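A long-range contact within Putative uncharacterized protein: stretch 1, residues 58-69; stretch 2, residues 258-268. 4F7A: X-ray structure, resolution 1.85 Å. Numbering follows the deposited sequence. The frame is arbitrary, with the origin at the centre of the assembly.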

# COMPACT_ATOMS: atom_id res chain seq x y z
N SER A 58 6.37 4.53 5.29
CA SER A 58 6.88 4.13 3.98
C SER A 58 8.12 4.91 3.48
O SER A 58 8.83 4.44 2.56
CB SER A 58 5.78 4.29 2.93
OG SER A 58 5.54 5.65 2.62
N GLY A 59 8.34 6.09 4.04
CA GLY A 59 9.37 7.01 3.60
C GLY A 59 8.94 8.01 2.55
O GLY A 59 9.73 8.89 2.19
N TYR A 60 7.69 7.93 2.07
CA TYR A 60 7.22 8.81 1.00
C TYR A 60 7.00 10.25 1.46
O TYR A 60 7.39 11.19 0.77
CB TYR A 60 5.87 8.36 0.43
CG TYR A 60 5.85 7.13 -0.43
CD1 TYR A 60 7.01 6.59 -1.02
CD2 TYR A 60 4.65 6.50 -0.70
CE1 TYR A 60 6.94 5.45 -1.84
CE2 TYR A 60 4.58 5.37 -1.49
CZ TYR A 60 5.72 4.85 -2.06
OH TYR A 60 5.58 3.75 -2.87
N PHE A 61 6.30 10.40 2.58
CA PHE A 61 5.74 11.70 2.98
C PHE A 61 6.03 12.06 4.43
O PHE A 61 6.32 11.19 5.26
CB PHE A 61 4.22 11.76 2.75
CG PHE A 61 3.81 11.64 1.31
CD1 PHE A 61 4.10 12.66 0.41
CD2 PHE A 61 3.12 10.52 0.86
CE1 PHE A 61 3.73 12.55 -0.93
CE2 PHE A 61 2.74 10.41 -0.50
CZ PHE A 61 3.07 11.43 -1.38
N HIS A 62 5.95 13.35 4.72
CA HIS A 62 6.06 13.83 6.11
C HIS A 62 5.32 15.14 6.23
O HIS A 62 5.22 15.91 5.28
CB HIS A 62 7.53 13.98 6.52
CG HIS A 62 7.76 13.85 7.99
ND1 HIS A 62 7.35 14.82 8.89
CD2 HIS A 62 8.35 12.88 8.73
CE1 HIS A 62 7.69 14.45 10.12
NE2 HIS A 62 8.29 13.27 10.05
N ASP A 63 4.73 15.36 7.40
CA ASP A 63 4.10 16.62 7.72
C ASP A 63 5.17 17.66 8.05
O ASP A 63 6.33 17.30 8.23
CB ASP A 63 3.11 16.39 8.88
CG ASP A 63 1.92 17.34 8.84
OD1 ASP A 63 2.16 18.56 8.81
OD2 ASP A 63 0.76 16.87 8.83
N PHE A 64 4.81 18.94 8.09
CA PHE A 64 5.74 19.99 8.52
C PHE A 64 5.49 20.43 9.96
O PHE A 64 6.32 21.15 10.55
CB PHE A 64 5.66 21.22 7.60
CG PHE A 64 4.46 22.09 7.86
CD1 PHE A 64 3.20 21.69 7.47
CD2 PHE A 64 4.59 23.31 8.51
CE1 PHE A 64 2.08 22.49 7.73
CE2 PHE A 64 3.48 24.11 8.77
CZ PHE A 64 2.22 23.69 8.38
N ALA A 65 4.35 20.04 10.52
CA ALA A 65 3.90 20.64 11.77
C ALA A 65 4.67 20.07 12.93
O ALA A 65 4.51 18.88 13.27
CB ALA A 65 2.37 20.45 11.98
N SER A 66 5.50 20.91 13.56
CA SER A 66 6.28 20.48 14.74
C SER A 66 5.41 20.00 15.91
O SER A 66 5.84 19.17 16.73
CB SER A 66 7.25 21.56 15.20
OG SER A 66 8.37 21.58 14.32
N LYS A 67 4.16 20.47 15.97
CA LYS A 67 3.22 19.94 16.98
C LYS A 67 3.02 18.41 16.90
O LYS A 67 2.70 17.78 17.89
CB LYS A 67 1.88 20.69 16.94
CG LYS A 67 1.05 20.53 15.72
CD LYS A 67 -0.38 21.09 15.90
CE LYS A 67 -1.12 21.03 14.57
NZ LYS A 67 -2.53 21.52 14.61
N PHE A 68 3.25 17.83 15.71
CA PHE A 68 3.18 16.38 15.52
C PHE A 68 4.50 15.64 15.73
O PHE A 68 4.51 14.40 15.72
CB PHE A 68 2.68 16.05 14.10
CG PHE A 68 1.26 16.53 13.81
CD1 PHE A 68 0.35 16.80 14.84
CD2 PHE A 68 0.84 16.69 12.50
CE1 PHE A 68 -0.95 17.22 14.55
CE2 PHE A 68 -0.46 17.10 12.21
CZ PHE A 68 -1.36 17.36 13.23
N SER A 69 5.59 16.37 15.94
CA SER A 69 6.93 15.78 15.87
C SER A 69 7.37 15.12 17.17
O SER A 69 8.52 14.70 17.31
CB SER A 69 7.95 16.83 15.43
OG SER A 69 7.77 17.16 14.07
N TRP A 258 -4.05 21.41 2.57
CA TRP A 258 -3.76 21.95 3.90
C TRP A 258 -2.28 22.28 4.13
O TRP A 258 -1.91 22.75 5.19
CB TRP A 258 -4.18 20.98 4.98
CG TRP A 258 -5.62 20.64 5.01
CD1 TRP A 258 -6.65 21.34 4.44
CD2 TRP A 258 -6.21 19.54 5.71
NE1 TRP A 258 -7.85 20.72 4.74
CE2 TRP A 258 -7.60 19.61 5.52
CE3 TRP A 258 -5.70 18.51 6.50
CZ2 TRP A 258 -8.49 18.68 6.06
CZ3 TRP A 258 -6.58 17.58 7.04
CH2 TRP A 258 -7.96 17.68 6.83
N GLY A 259 -1.43 21.98 3.16
CA GLY A 259 -0.01 22.24 3.27
C GLY A 259 0.77 21.20 4.06
O GLY A 259 1.81 21.52 4.60
N GLU A 260 0.31 19.95 4.08
CA GLU A 260 0.86 18.94 5.02
C GLU A 260 1.51 17.70 4.39
O GLU A 260 1.79 16.74 5.10
CB GLU A 260 -0.23 18.52 6.02
CG GLU A 260 -0.54 19.61 7.04
CD GLU A 260 -1.55 19.20 8.08
OE1 GLU A 260 -1.28 18.26 8.87
OE2 GLU A 260 -2.63 19.82 8.14
N THR A 261 1.78 17.72 3.08
CA THR A 261 2.37 16.57 2.39
C THR A 261 3.73 16.89 1.77
O THR A 261 3.81 17.28 0.61
CB THR A 261 1.41 16.07 1.29
OG1 THR A 261 1.09 17.17 0.43
CG2 THR A 261 0.12 15.51 1.92
N TYR A 262 4.78 16.76 2.57
CA TYR A 262 6.14 17.01 2.13
C TYR A 262 6.82 15.71 1.73
O TYR A 262 6.44 14.62 2.18
CB TYR A 262 6.98 17.70 3.23
CG TYR A 262 6.62 19.15 3.40
CD1 TYR A 262 5.43 19.52 4.04
CD2 TYR A 262 7.44 20.15 2.88
CE1 TYR A 262 5.10 20.85 4.20
CE2 TYR A 262 7.09 21.48 3.02
CZ TYR A 262 5.92 21.83 3.67
OH TYR A 262 5.57 23.17 3.81
N MSE A 263 7.83 15.85 0.89
CA MSE A 263 8.72 14.79 0.48
C MSE A 263 9.50 14.20 1.66
O MSE A 263 9.98 14.93 2.51
CB MSE A 263 9.73 15.38 -0.51
CG MSE A 263 10.53 14.37 -1.29
SE MSE A 263 11.75 15.27 -2.46
CE MSE A 263 11.97 13.88 -3.79
N GLY A 264 9.62 12.87 1.72
CA GLY A 264 10.43 12.24 2.77
C GLY A 264 11.91 12.17 2.39
O GLY A 264 12.26 12.13 1.20
N ALA A 265 12.79 12.17 3.39
CA ALA A 265 14.24 12.09 3.15
C ALA A 265 14.71 10.89 2.31
O ALA A 265 15.62 11.03 1.49
CB ALA A 265 15.02 12.12 4.50
N THR A 266 14.11 9.72 2.48
CA THR A 266 14.56 8.54 1.74
C THR A 266 14.23 8.66 0.27
O THR A 266 15.06 8.36 -0.54
CB THR A 266 14.03 7.18 2.30
OG1 THR A 266 14.31 7.07 3.71
CG2 THR A 266 14.72 6.03 1.59
N ILE A 267 13.02 9.11 -0.07
CA ILE A 267 12.65 9.25 -1.47
C ILE A 267 13.45 10.40 -2.12
O ILE A 267 13.83 10.28 -3.29
CB ILE A 267 11.11 9.32 -1.66
CG1 ILE A 267 10.75 9.04 -3.14
CG2 ILE A 267 10.50 10.66 -1.19
CD1 ILE A 267 9.26 8.65 -3.36
N ALA A 268 13.83 11.44 -1.37
CA ALA A 268 14.74 12.47 -1.90
C ALA A 268 16.14 11.88 -2.19
O ALA A 268 16.71 12.12 -3.23
CB ALA A 268 14.87 13.65 -0.97
O HOH W 1 11.87 9.11 4.03

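The contact opens just after a helix, where Gly59 leaves helical geometry with a positive phi of 91°. At these backbone angles a CB would be jammed against the carbonyl oxygen of the preceding residue, so glycine suits the turn. Its own carbonyl faces Gly264, the N-cap of the helix in the second stretch, with Gly59 O 3.5 Å from Gly264 CA in a CA-H...O contact. Here too a side chain has no room: an ideal CB on Gly264 would lie 2.1 Å from Gly59 O, a clash. A water extends the link, donating to Gly59 O (2.8 Å from the water oxygen) and accepting from Thr266 N (also 2.8 Å) in the first turn of the helix.

Tyr60 contributes both backbone and ring. Gly264 N donates to Tyr60 O at 2.9 Å, while Tyr60 CD1 lies 3.8 Å from Ile267 CD1. Aromatic carbon and a branched aliphatic chain pack well in this buried setting, although the CA-to-CB bond of Tyr60 points away from the second stretch.

Phe61 and His62 then form a short antiparallel bridge with Met263 and Tyr262. Phe61 and Met263 are the non-hydrogen-bonded pair, and their side chains diverge; that of Phe61 points away overall and is buried, which suits a large apolar ring, while Phe61 CA comes within 3.1 Å of Tyr262 O. His62 and Tyr262 are the hydrogen-bonded pair, joined by two reciprocal bonds of 2.9 Å, His62 N to Tyr262 O and Tyr262 N to His62 O. Their side chains leave on the same face of the sheet, but the end of the imidazole leads away, and His62 ND1 donates to Asp63 O at 2.8 Å.

At Asp63 the side chain serves two purposes. Asp63 OD1 accepts from Ala65 N at 3.1 Å and, weakly, from Phe64 N at 2.8 Å, a task for which a short acidic side chain is well suited. Asp63 OD2 lies 2.5 Å from Glu260 OE1, so close that one of the two acids probably holds a proton, which would relieve the repulsion of like charges.

Phe64 turns toward the second stretch and packs against Gly259, Glu260 and Tyr262, a place that suits a large apolar ring. Phe64 CB packs 3.5 Å from Tyr262 CE1, the two rings lying obliquely with planes at 47°, and Phe64 CD1 is 3.2 Å from Gly259 O. The Glu260 methylene CG meets the ring edge, 4.0 Å from Phe64 CE1. Farther along, Phe68 presents its ring edge to the same glutamate, with Phe68 CE2 3.6 Å from Glu260 OE1.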